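Local coordinates for ChrR-like cupin domain-containing protein (Ralstonia eutropha, PDB 3CJX) that is of unknown function but has a cupin-like fold and belongs to the ChrR-like cupin family, at residues Thr30-Gly42 / Asn151-Tyr163. Residues are numbered along the deposited sequence; the frame is centred on the assembly and turned at random.
Sequences TDIFPLFMDPYNG and NGLRYIAAAVPTY. With SO4 (sulfate ion), chain I.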
loop_
_atom_site.group_PDB
_atom_site.type_symbol
_atom_site.label_atom_id
_atom_site.label_comp_id
_atom_site.label_asym_id
_atom_site.label_seq_id
_atom_site.Cartn_x
_atom_site.Cartn_y
_atom_site.Cartn_z
ATOM N N THR A 30 -4.727 8.173 4.703
ATOM C CA THR A 30 -3.874 7.150 4.121
ATOM C C THR A 30 -2.666 7.822 3.454
ATOM O O THR A 30 -2.769 8.359 2.352
ATOM C CB THR A 30 -4.639 6.286 3.115
ATOM O OG1 THR A 30 -5.767 5.697 3.765
ATOM C CG2 THR A 30 -3.762 5.195 2.581
ATOM N N ASP A 31 -1.533 7.812 4.152
ATOM C CA ASP A 31 -0.283 8.373 3.650
ATOM C C ASP A 31 0.683 7.249 3.231
ATOM O O ASP A 31 0.911 6.308 3.978
ATOM C CB ASP A 31 0.330 9.239 4.737
ATOM C CG ASP A 31 -0.586 10.369 5.150
ATOM O OD1 ASP A 31 -1.412 10.784 4.319
ATOM O OD2 ASP A 31 -0.475 10.861 6.292
ATOM N N ILE A 32 1.288 7.377 2.057
ATOM C CA ILE A 32 2.136 6.325 1.492
ATOM C C ILE A 32 3.525 6.802 1.179
ATOM O O ILE A 32 3.739 7.988 0.862
ATOM C CB ILE A 32 1.620 5.871 0.085
ATOM C CG1 ILE A 32 0.163 5.531 0.107
ATOM C CG2 ILE A 32 2.300 4.617 -0.395
ATOM C CD1 ILE A 32 -0.106 4.334 0.966
ATOM N N PHE A 33 4.462 5.861 1.255
ATOM C CA PHE A 33 5.807 6.075 0.769
ATOM C C PHE A 33 6.076 4.892 -0.172
ATOM O O PHE A 33 6.236 3.773 0.292
ATOM C CB PHE A 33 6.845 6.151 1.890
ATOM C CG PHE A 33 8.107 6.855 1.477
ATOM C CD1 PHE A 33 8.846 6.400 0.387
ATOM C CD2 PHE A 33 8.541 7.974 2.153
ATOM C CE1 PHE A 33 9.982 7.037 -0.018
ATOM C CE2 PHE A 33 9.686 8.617 1.765
ATOM C CZ PHE A 33 10.417 8.141 0.674
ATOM N N PRO A 34 6.123 5.136 -1.492
ATOM C CA PRO A 34 6.350 4.014 -2.378
ATOM C C PRO A 34 7.786 3.536 -2.298
ATOM O O PRO A 34 8.681 4.335 -2.064
ATOM C CB PRO A 34 6.063 4.606 -3.763
ATOM C CG PRO A 34 6.401 6.032 -3.624
ATOM C CD PRO A 34 6.032 6.406 -2.235
ATOM N N LEU A 35 7.979 2.234 -2.459
ATOM C CA LEU A 35 9.298 1.609 -2.443
ATOM C C LEU A 35 9.582 0.923 -3.790
ATOM O O LEU A 35 10.513 1.313 -4.502
ATOM C CB LEU A 35 9.407 0.624 -1.264
ATOM C CG LEU A 35 8.988 1.255 0.070
ATOM C CD1 LEU A 35 8.960 0.244 1.204
ATOM C CD2 LEU A 35 9.935 2.421 0.375
ATOM N N PHE A 36 8.746 -0.058 -4.141
ATOM C CA PHE A 36 8.902 -0.829 -5.373
ATOM C C PHE A 36 7.570 -0.973 -6.099
ATOM O O PHE A 36 6.597 -1.387 -5.498
ATOM C CB PHE A 36 9.471 -2.214 -5.053
ATOM C CG PHE A 36 9.767 -3.037 -6.262
ATOM C CD1 PHE A 36 10.997 -2.951 -6.878
ATOM C CD2 PHE A 36 8.816 -3.891 -6.791
ATOM C CE1 PHE A 36 11.276 -3.697 -7.997
ATOM C CE2 PHE A 36 9.086 -4.634 -7.913
ATOM C CZ PHE A 36 10.311 -4.544 -8.514
HETATM N N MSE A 37 7.537 -0.650 -7.396
HETATM C CA MSE A 37 6.304 -0.745 -8.198
HETATM C C MSE A 37 6.532 -1.390 -9.555
HETATM O O MSE A 37 7.277 -0.869 -10.382
HETATM C CB MSE A 37 5.706 0.627 -8.401
HETATM C CG MSE A 37 5.697 1.405 -7.139
HETATM SE SE MSE A 37 4.209 2.551 -7.035
HETATM C CE MSE A 37 2.935 1.196 -6.471
ATOM N N ASP A 38 5.871 -2.520 -9.772
ATOM C CA ASP A 38 5.987 -3.299 -11.006
ATOM C C ASP A 38 4.584 -3.529 -11.532
ATOM O O ASP A 38 3.976 -4.546 -11.220
ATOM C CB ASP A 38 6.680 -4.638 -10.720
ATOM C CG ASP A 38 6.887 -5.485 -11.968
ATOM O OD1 ASP A 38 6.211 -5.238 -12.997
ATOM O OD2 ASP A 38 7.731 -6.418 -11.920
ATOM N N PRO A 39 4.054 -2.582 -12.323
ATOM C CA PRO A 39 2.708 -2.726 -12.883
ATOM C C PRO A 39 2.528 -3.905 -13.831
ATOM O O PRO A 39 1.408 -4.386 -14.013
ATOM C CB PRO A 39 2.512 -1.437 -13.677
ATOM C CG PRO A 39 3.545 -0.507 -13.188
ATOM C CD PRO A 39 4.684 -1.322 -12.744
ATOM N N TYR A 40 3.624 -4.391 -14.389
ATOM C CA TYR A 40 3.573 -5.435 -15.385
ATOM C C TYR A 40 3.430 -6.808 -14.730
ATOM O O TYR A 40 2.678 -7.629 -15.229
ATOM C CB TYR A 40 4.763 -5.264 -16.337
ATOM C CG TYR A 40 4.833 -3.798 -16.731
ATOM C CD1 TYR A 40 3.860 -3.238 -17.559
ATOM C CD2 TYR A 40 5.796 -2.956 -16.189
ATOM C CE1 TYR A 40 3.870 -1.877 -17.877
ATOM C CE2 TYR A 40 5.818 -1.603 -16.500
ATOM C CZ TYR A 40 4.852 -1.065 -17.338
ATOM O OH TYR A 40 4.904 0.280 -17.645
ATOM N N ASN A 41 4.087 -7.045 -13.598
ATOM C CA ASN A 41 3.889 -8.305 -12.855
ATOM C C ASN A 41 2.918 -8.145 -11.714
ATOM O O ASN A 41 2.753 -9.065 -10.908
ATOM C CB ASN A 41 5.200 -8.803 -12.285
ATOM C CG ASN A 41 6.155 -9.166 -13.341
ATOM O OD1 ASN A 41 5.761 -9.608 -14.434
ATOM N ND2 ASN A 41 7.439 -8.977 -13.052
ATOM N N GLY A 42 2.296 -6.977 -11.625
ATOM C CA GLY A 42 1.341 -6.711 -10.564
ATOM C C GLY A 42 1.968 -6.891 -9.193
ATOM O O GLY A 42 1.642 -7.844 -8.473
ATOM N N ASN A 151 7.192 16.856 -3.640
ATOM C CA ASN A 151 7.971 15.927 -2.842
ATOM C C ASN A 151 9.146 15.455 -3.681
ATOM O O ASN A 151 8.959 15.058 -4.835
ATOM C CB ASN A 151 7.077 14.758 -2.420
ATOM C CG ASN A 151 7.705 13.893 -1.350
ATOM O OD1 ASN A 151 8.877 13.549 -1.420
ATOM N ND2 ASN A 151 6.915 13.536 -0.350
ATOM N N GLY A 152 10.347 15.480 -3.101
ATOM C CA GLY A 152 11.581 15.098 -3.807
ATOM C C GLY A 152 12.042 13.676 -3.561
ATOM O O GLY A 152 13.228 13.386 -3.596
ATOM N N LEU A 153 11.076 12.794 -3.347
ATOM C CA LEU A 153 11.293 11.372 -3.094
ATOM C C LEU A 153 11.538 10.586 -4.382
ATOM O O LEU A 153 11.213 11.052 -5.476
ATOM C CB LEU A 153 10.073 10.865 -2.309
ATOM C CG LEU A 153 9.212 9.638 -2.499
ATOM C CD1 LEU A 153 8.066 9.872 -1.554
ATOM C CD2 LEU A 153 8.677 9.449 -3.903
ATOM N N ARG A 154 12.150 9.412 -4.231
ATOM C CA ARG A 154 12.416 8.490 -5.333
ATOM C C ARG A 154 12.005 7.108 -4.893
ATOM O O ARG A 154 12.101 6.797 -3.711
ATOM C CB ARG A 154 13.901 8.390 -5.654
ATOM C CG ARG A 154 14.593 9.674 -6.025
ATOM C CD ARG A 154 16.022 9.373 -6.495
ATOM N NE ARG A 154 16.802 8.661 -5.475
ATOM C CZ ARG A 154 17.996 8.099 -5.679
ATOM N NH1 ARG A 154 18.587 8.135 -6.876
ATOM N NH2 ARG A 154 18.602 7.477 -4.674
ATOM N N TYR A 155 11.572 6.285 -5.844
ATOM C CA TYR A 155 11.202 4.895 -5.570
ATOM C C TYR A 155 11.677 4.013 -6.742
ATOM O O TYR A 155 12.117 4.516 -7.771
ATOM C CB TYR A 155 9.690 4.762 -5.297
ATOM C CG TYR A 155 8.817 5.080 -6.491
ATOM C CD1 TYR A 155 8.403 6.382 -6.738
ATOM C CD2 TYR A 155 8.416 4.080 -7.376
ATOM C CE1 TYR A 155 7.619 6.688 -7.828
ATOM C CE2 TYR A 155 7.627 4.374 -8.477
ATOM C CZ TYR A 155 7.234 5.687 -8.698
ATOM O OH TYR A 155 6.475 6.029 -9.789
ATOM N N ILE A 156 11.597 2.700 -6.575
ATOM C CA ILE A 156 12.046 1.774 -7.600
ATOM C C ILE A 156 10.859 1.323 -8.446
ATOM O O ILE A 156 9.791 1.016 -7.906
ATOM C CB ILE A 156 12.702 0.543 -6.980
ATOM C CG1 ILE A 156 13.779 0.957 -5.985
ATOM C CG2 ILE A 156 13.259 -0.361 -8.073
ATOM C CD1 ILE A 156 14.803 1.830 -6.561
ATOM N N ALA A 157 11.052 1.286 -9.767
ATOM C CA ALA A 157 9.999 0.907 -10.688
ATOM C C ALA A 157 10.537 -0.015 -11.765
ATOM O O ALA A 157 11.643 0.165 -12.237
ATOM C CB ALA A 157 9.390 2.147 -11.321
ATOM N N ALA A 158 9.745 -1.013 -12.136
ATOM C CA ALA A 158 10.117 -1.952 -13.187
ATOM C C ALA A 158 9.579 -1.399 -14.502
ATOM O O ALA A 158 8.425 -0.982 -14.564
ATOM C CB ALA A 158 9.530 -3.324 -12.897
ATOM N N ALA A 159 10.412 -1.352 -15.536
ATOM C CA ALA A 159 9.968 -0.882 -16.868
ATOM C C ALA A 159 9.152 -1.955 -17.604
ATOM O O ALA A 159 9.228 -3.138 -17.277
ATOM C CB ALA A 159 11.171 -0.439 -17.736
ATOM N N VAL A 160 8.374 -1.525 -18.593
ATOM C CA VAL A 160 7.546 -2.449 -19.358
ATOM C C VAL A 160 8.421 -3.326 -20.229
ATOM O O VAL A 160 9.396 -2.839 -20.788
ATOM C CB VAL A 160 6.541 -1.720 -20.282
ATOM C CG1 VAL A 160 7.273 -0.941 -21.385
ATOM C CG2 VAL A 160 5.554 -2.722 -20.881
ATOM N N PRO A 161 8.123 -4.633 -20.291
ATOM C CA PRO A 161 8.907 -5.473 -21.200
ATOM C C PRO A 161 8.741 -5.066 -22.660
ATOM O O PRO A 161 7.687 -4.554 -23.035
ATOM C CB PRO A 161 8.313 -6.867 -20.988
ATOM C CG PRO A 161 7.704 -6.811 -19.628
ATOM C CD PRO A 161 7.168 -5.432 -19.504
ATOM N N THR A 162 9.784 -5.266 -23.458
ATOM C CA THR A 162 9.732 -4.969 -24.884
ATOM C C THR A 162 10.503 -6.056 -25.598
ATOM O O THR A 162 10.862 -7.051 -24.971
ATOM C CB THR A 162 10.356 -3.605 -25.200
ATOM O OG1 THR A 162 11.760 -3.643 -24.922
ATOM C CG2 THR A 162 9.693 -2.511 -24.378
ATOM N N TYR A 163 10.734 -5.887 -26.896
ATOM C CA TYR A 163 11.526 -6.844 -27.637
ATOM C C TYR A 163 12.976 -6.655 -27.241
ATOM O O TYR A 163 13.411 -5.538 -26.995
ATOM C CB TYR A 163 11.347 -6.666 -29.134
ATOM C CG TYR A 163 9.962 -7.038 -29.609
ATOM C CD1 TYR A 163 9.599 -8.366 -29.751
ATOM C CD2 TYR A 163 9.016 -6.069 -29.921
ATOM C CE1 TYR A 163 8.329 -8.728 -30.181
ATOM C CE2 TYR A 163 7.741 -6.419 -30.358
ATOM C CZ TYR A 163 7.399 -7.752 -30.481
ATOM O OH TYR A 163 6.140 -8.103 -30.915
HETATM S S SO4 I . 11.509 16.808 0.285
HETATM O O1 SO4 I . 10.052 16.954 0.261
HETATM O O2 SO4 I . 11.974 16.112 1.491
HETATM O O3 SO4 I . 12.140 18.131 0.234
HETATM O O4 SO4 I . 11.902 16.010 -0.872
#
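Leu153 and Phe33 meet from opposite directions, with methyl CD1 of Leu153 over the ring face, 3.7 Å from the ring centroid, a CH-pi contact. Next to it, the side chains of Tyr155 and Pro34 cross at about a right angle, and Pro34 CG comes obliquely to the ring, 3.7 Å from Tyr155 CD1. Selenomethionine Met37 meets the same ring obliquely through CG and SE, a Met-aromatic contact with SE 4.8 Å from the centroid. With chi1 at 66°, the Tyr155 ring is set against Pro34 on its CD1 side and Met37 on its CE2 side.

Three backbone hydrogen bonds join the two segments in parallel register: Ile156 N to Leu35 O, Met37 N to Ile156 O and Ala158 N to Met37 O. On the sheet face opposite Met37 and Ala157, Ile156 CG2 packs on Phe36 CD1 at 3.6 Å. Further along, Val160 CA sits over one face of the Tyr40 ring, 3.6 Å from its centroid. Pro39 CB covers the opposite face, and Ala158 O lies in plane at the ring edge. Asp38 OD1 accepts Asn41 N (2.9 Å) in an Asx motif.

Strand 156-157 is an outermost strand of a mixed six-stranded sheet of the cupin-like fold. It pairs parallel with strand 30-38, while the other neighbours in that sheet, such as 30-38 and 43-50, pair antiparallel. Helix 135-148 packs on Pro34, Leu153 and Tyr155, and its Asp143 hydrogen-bonds Tyr155 OH.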